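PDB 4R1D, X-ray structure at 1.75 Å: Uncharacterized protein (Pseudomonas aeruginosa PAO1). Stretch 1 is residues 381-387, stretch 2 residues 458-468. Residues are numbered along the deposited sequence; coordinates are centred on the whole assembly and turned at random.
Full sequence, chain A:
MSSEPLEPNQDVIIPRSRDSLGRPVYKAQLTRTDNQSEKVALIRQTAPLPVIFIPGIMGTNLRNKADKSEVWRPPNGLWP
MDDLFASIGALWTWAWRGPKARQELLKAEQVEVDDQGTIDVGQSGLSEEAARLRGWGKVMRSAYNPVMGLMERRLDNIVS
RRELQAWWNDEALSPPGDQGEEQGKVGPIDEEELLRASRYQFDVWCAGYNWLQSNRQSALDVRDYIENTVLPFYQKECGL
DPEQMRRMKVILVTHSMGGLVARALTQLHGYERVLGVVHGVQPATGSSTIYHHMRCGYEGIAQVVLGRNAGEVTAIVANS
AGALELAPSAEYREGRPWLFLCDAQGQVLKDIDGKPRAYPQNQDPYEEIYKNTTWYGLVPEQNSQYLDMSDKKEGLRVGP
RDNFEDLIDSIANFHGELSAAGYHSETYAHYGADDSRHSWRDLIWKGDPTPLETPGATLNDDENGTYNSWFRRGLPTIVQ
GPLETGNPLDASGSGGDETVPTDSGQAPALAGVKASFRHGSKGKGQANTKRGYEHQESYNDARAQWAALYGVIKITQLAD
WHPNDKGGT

Stretch 1 (381-387) EQNSQYL
Stretch 2 (458-468) TLNDDENGTYN

The contact between residues 381-387 and 458-468 is small, burying 272 Å² in all, and it is mainly polar. Its centre is the carboxamide of Q382, which grips D461 with both ends. The backbone amide D461 N donates to Q382 OE1 at 2.9 Å (N-H...O angle 168°), while Q382 NE2 donates to D461 OD1 at 2.8 Å (163°). Glutamine suits this place because its terminal amide offers an acceptor and a donor side by side, matching a backbone N-H and a carboxylate of the same residue. Its CA-to-CB bond points toward stretch 2, and chi1 p, chi2 t and chi3 75° carry the amide to D461, whose own side chain (chi1 p, chi2 23°) begins sideways but ends nearer. The second NE2 proton goes to N383 OD1, 3.0 Å from Q382 NE2 (172°), N383 being m with chi2 -10°.

The second anchor is Y386 OH, which donates to E463 OE2 at 2.6 Å; the carboxylate oxygen lies at the ring edge, near its plane. The tyrosine (chi1 m, chi2 -67°) supplies a hydroxyl at the end of a long, rigid side chain, and E463 (m, t, chi3 30°) extends to meet it. Both CA-to-CB bonds point toward the opposite stretch.

The backbones set these reaches. Residues 384-387 have helical phi/psi without the regular bonds, but turns close from S384 N to E381 O (3.1 Å), Y386 N to N383 O (3.1 Å) and L387 N to S384 O (3.0 Å). Stretch 2 has no regular helix or strand. D461 (-87/-177) is extended, whereas E463 adopts positive phi (61/14); E463 N donates to D461 OD1 at 2.7 Å, so this oxygen serves both the turn and Q382. D462 N bonds T466 O at 2.9 Å, and D462 OD1 accepts from N464 N (2.8 Å) and T466 N (3.1 Å). At G465 (123/-1), a CB would jam against the preceding carbonyl, so glycine fits. In register, the CA atoms of Q382 and N460 lie 6.4 Å apart, those of N383 and E463 8.7 Å.

Water extends the network. One water donates to Q382 OE1 (2.6 Å) and L459 O (3.2 Å) and accepts from Y467 OH (2.9 Å); another accepts from N383 ND2 at 3.2 Å and lies 2.6 Å from D461 OD2.

Packing is modest: Q382 OE1 approaches N460 CA to 3.4 Å, and Q382 NE2 lies 4.1 Å from E463 CG. Q382 is covered most, then E463.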

# COMPACT_ATOMS: atom_id res chain seq x y z
N GLU A 381 -6.95 23.72 -3.49
CA GLU A 381 -8.28 23.80 -2.92
C GLU A 381 -9.29 22.99 -3.73
O GLU A 381 -10.19 22.35 -3.17
CB GLU A 381 -8.71 25.27 -2.84
CG GLU A 381 -9.86 25.50 -1.88
CD GLU A 381 -9.49 25.11 -0.45
OE1 GLU A 381 -8.66 25.81 0.16
OE2 GLU A 381 -10.03 24.09 0.05
N GLN A 382 -9.15 23.00 -5.05
CA GLN A 382 -10.08 22.28 -5.91
C GLN A 382 -10.11 20.79 -5.58
O GLN A 382 -11.06 20.10 -5.94
CB GLN A 382 -9.73 22.46 -7.38
CG GLN A 382 -8.34 21.93 -7.75
CD GLN A 382 -8.19 21.69 -9.23
OE1 GLN A 382 -8.05 22.62 -10.02
NE2 GLN A 382 -8.21 20.42 -9.62
N ASN A 383 -9.06 20.30 -4.93
CA ASN A 383 -8.92 18.86 -4.68
C ASN A 383 -9.14 18.46 -3.22
O ASN A 383 -8.98 17.29 -2.86
CB ASN A 383 -7.57 18.33 -5.18
CG ASN A 383 -7.48 18.27 -6.70
OD1 ASN A 383 -8.49 18.44 -7.39
ND2 ASN A 383 -6.28 18.02 -7.22
N SER A 384 -9.50 19.43 -2.38
CA SER A 384 -9.78 19.17 -0.97
C SER A 384 -10.91 18.16 -0.80
O SER A 384 -10.93 17.39 0.16
CB SER A 384 -10.15 20.47 -0.24
OG SER A 384 -9.16 21.46 -0.41
N GLN A 385 -11.85 18.18 -1.75
CA GLN A 385 -13.04 17.33 -1.70
C GLN A 385 -12.66 15.86 -1.69
O GLN A 385 -13.44 15.02 -1.24
CB GLN A 385 -13.93 17.60 -2.91
CG GLN A 385 -13.21 17.44 -4.25
CD GLN A 385 -14.11 17.72 -5.44
OE1 GLN A 385 -15.26 17.30 -5.48
NE2 GLN A 385 -13.58 18.45 -6.42
N TYR A 386 -11.47 15.56 -2.18
CA TYR A 386 -11.03 14.16 -2.29
C TYR A 386 -10.36 13.62 -1.02
O TYR A 386 -10.16 12.41 -0.88
CB TYR A 386 -10.11 14.00 -3.50
CG TYR A 386 -10.80 14.33 -4.80
CD1 TYR A 386 -11.83 13.54 -5.29
CD2 TYR A 386 -10.41 15.44 -5.56
CE1 TYR A 386 -12.46 13.82 -6.48
CE2 TYR A 386 -11.04 15.73 -6.77
CZ TYR A 386 -12.06 14.92 -7.22
OH TYR A 386 -12.71 15.19 -8.42
N LEU A 387 -10.02 14.51 -0.09
CA LEU A 387 -9.31 14.07 1.12
C LEU A 387 -10.14 13.12 1.99
O LEU A 387 -9.62 12.13 2.53
CB LEU A 387 -8.86 15.28 1.95
CG LEU A 387 -7.87 16.20 1.24
CD1 LEU A 387 -7.69 17.51 2.02
CD2 LEU A 387 -6.53 15.49 1.06
N THR A 458 -10.92 31.13 -9.10
CA THR A 458 -11.85 30.02 -9.03
C THR A 458 -11.54 28.91 -10.03
O THR A 458 -12.07 27.80 -9.92
CB THR A 458 -13.31 30.50 -9.24
OG1 THR A 458 -14.19 29.72 -8.42
CG2 THR A 458 -13.73 30.37 -10.70
N LEU A 459 -10.68 29.21 -11.00
CA LEU A 459 -10.39 28.28 -12.10
C LEU A 459 -9.96 26.91 -11.61
O LEU A 459 -9.18 26.80 -10.65
CB LEU A 459 -9.32 28.86 -13.03
CG LEU A 459 -9.67 30.21 -13.66
CD1 LEU A 459 -8.64 30.60 -14.70
CD2 LEU A 459 -11.07 30.17 -14.27
N ASN A 460 -10.45 25.87 -12.27
CA ASN A 460 -10.08 24.51 -11.94
C ASN A 460 -9.41 23.82 -13.12
O ASN A 460 -9.67 24.15 -14.28
CB ASN A 460 -11.30 23.73 -11.47
CG ASN A 460 -11.87 24.24 -10.15
OD1 ASN A 460 -11.19 24.94 -9.40
ND2 ASN A 460 -13.12 23.89 -9.87
N ASP A 461 -8.54 22.86 -12.85
CA ASP A 461 -7.92 22.11 -13.92
C ASP A 461 -8.80 20.92 -14.30
O ASP A 461 -9.91 20.77 -13.77
CB ASP A 461 -6.49 21.69 -13.55
CG ASP A 461 -6.45 20.66 -12.43
OD1 ASP A 461 -7.45 19.94 -12.23
OD2 ASP A 461 -5.41 20.55 -11.76
N ASP A 462 -8.34 20.10 -15.23
CA ASP A 462 -9.12 18.94 -15.67
C ASP A 462 -8.71 17.67 -14.93
O ASP A 462 -9.05 16.56 -15.34
CB ASP A 462 -8.98 18.74 -17.18
CG ASP A 462 -7.61 18.24 -17.58
OD1 ASP A 462 -6.66 18.32 -16.76
OD2 ASP A 462 -7.47 17.77 -18.72
N GLU A 463 -7.95 17.85 -13.85
CA GLU A 463 -7.45 16.74 -13.04
C GLU A 463 -6.55 15.79 -13.82
O GLU A 463 -6.24 14.70 -13.35
CB GLU A 463 -8.61 15.98 -12.37
CG GLU A 463 -9.29 16.80 -11.28
CD GLU A 463 -10.28 16.02 -10.44
OE1 GLU A 463 -10.09 14.80 -10.27
OE2 GLU A 463 -11.24 16.64 -9.95
N ASN A 464 -6.11 16.23 -15.01
CA ASN A 464 -5.25 15.42 -15.86
C ASN A 464 -4.06 16.22 -16.44
O ASN A 464 -3.35 15.74 -17.31
CB ASN A 464 -6.05 14.75 -17.00
CG ASN A 464 -6.86 13.53 -16.53
OD1 ASN A 464 -8.05 13.41 -16.81
ND2 ASN A 464 -6.20 12.60 -15.84
N GLY A 465 -3.86 17.44 -15.94
CA GLY A 465 -2.64 18.16 -16.26
C GLY A 465 -2.81 19.53 -16.89
O GLY A 465 -1.82 20.20 -17.16
N THR A 466 -4.04 19.96 -17.13
CA THR A 466 -4.21 21.28 -17.75
C THR A 466 -5.37 22.11 -17.21
O THR A 466 -6.42 21.58 -16.82
CB THR A 466 -4.31 21.19 -19.30
OG1 THR A 466 -4.06 22.48 -19.88
CG2 THR A 466 -5.69 20.67 -19.73
N TYR A 467 -5.15 23.42 -17.18
CA TYR A 467 -6.18 24.41 -16.88
C TYR A 467 -6.87 24.91 -18.16
O TYR A 467 -7.86 25.63 -18.10
CB TYR A 467 -5.58 25.59 -16.11
CG TYR A 467 -5.33 25.28 -14.65
CD1 TYR A 467 -6.28 25.59 -13.69
CD2 TYR A 467 -4.16 24.68 -14.23
CE1 TYR A 467 -6.07 25.30 -12.35
CE2 TYR A 467 -3.93 24.39 -12.89
CZ TYR A 467 -4.89 24.70 -11.96
OH TYR A 467 -4.66 24.40 -10.63
N ASN A 468 -6.33 24.55 -19.32
CA ASN A 468 -6.98 24.89 -20.59
C ASN A 468 -8.30 24.16 -20.69
O ASN A 468 -8.40 22.99 -20.34
CB ASN A 468 -6.11 24.52 -21.78
CG ASN A 468 -4.88 25.38 -21.88
OD1 ASN A 468 -4.92 26.56 -21.58
ND2 ASN A 468 -3.77 24.79 -22.30
O HOH W 1 -11.23 19.07 -8.88
O HOH W 2 -7.11 24.91 -9.13
O HOH W 3 -5.23 18.44 -10.18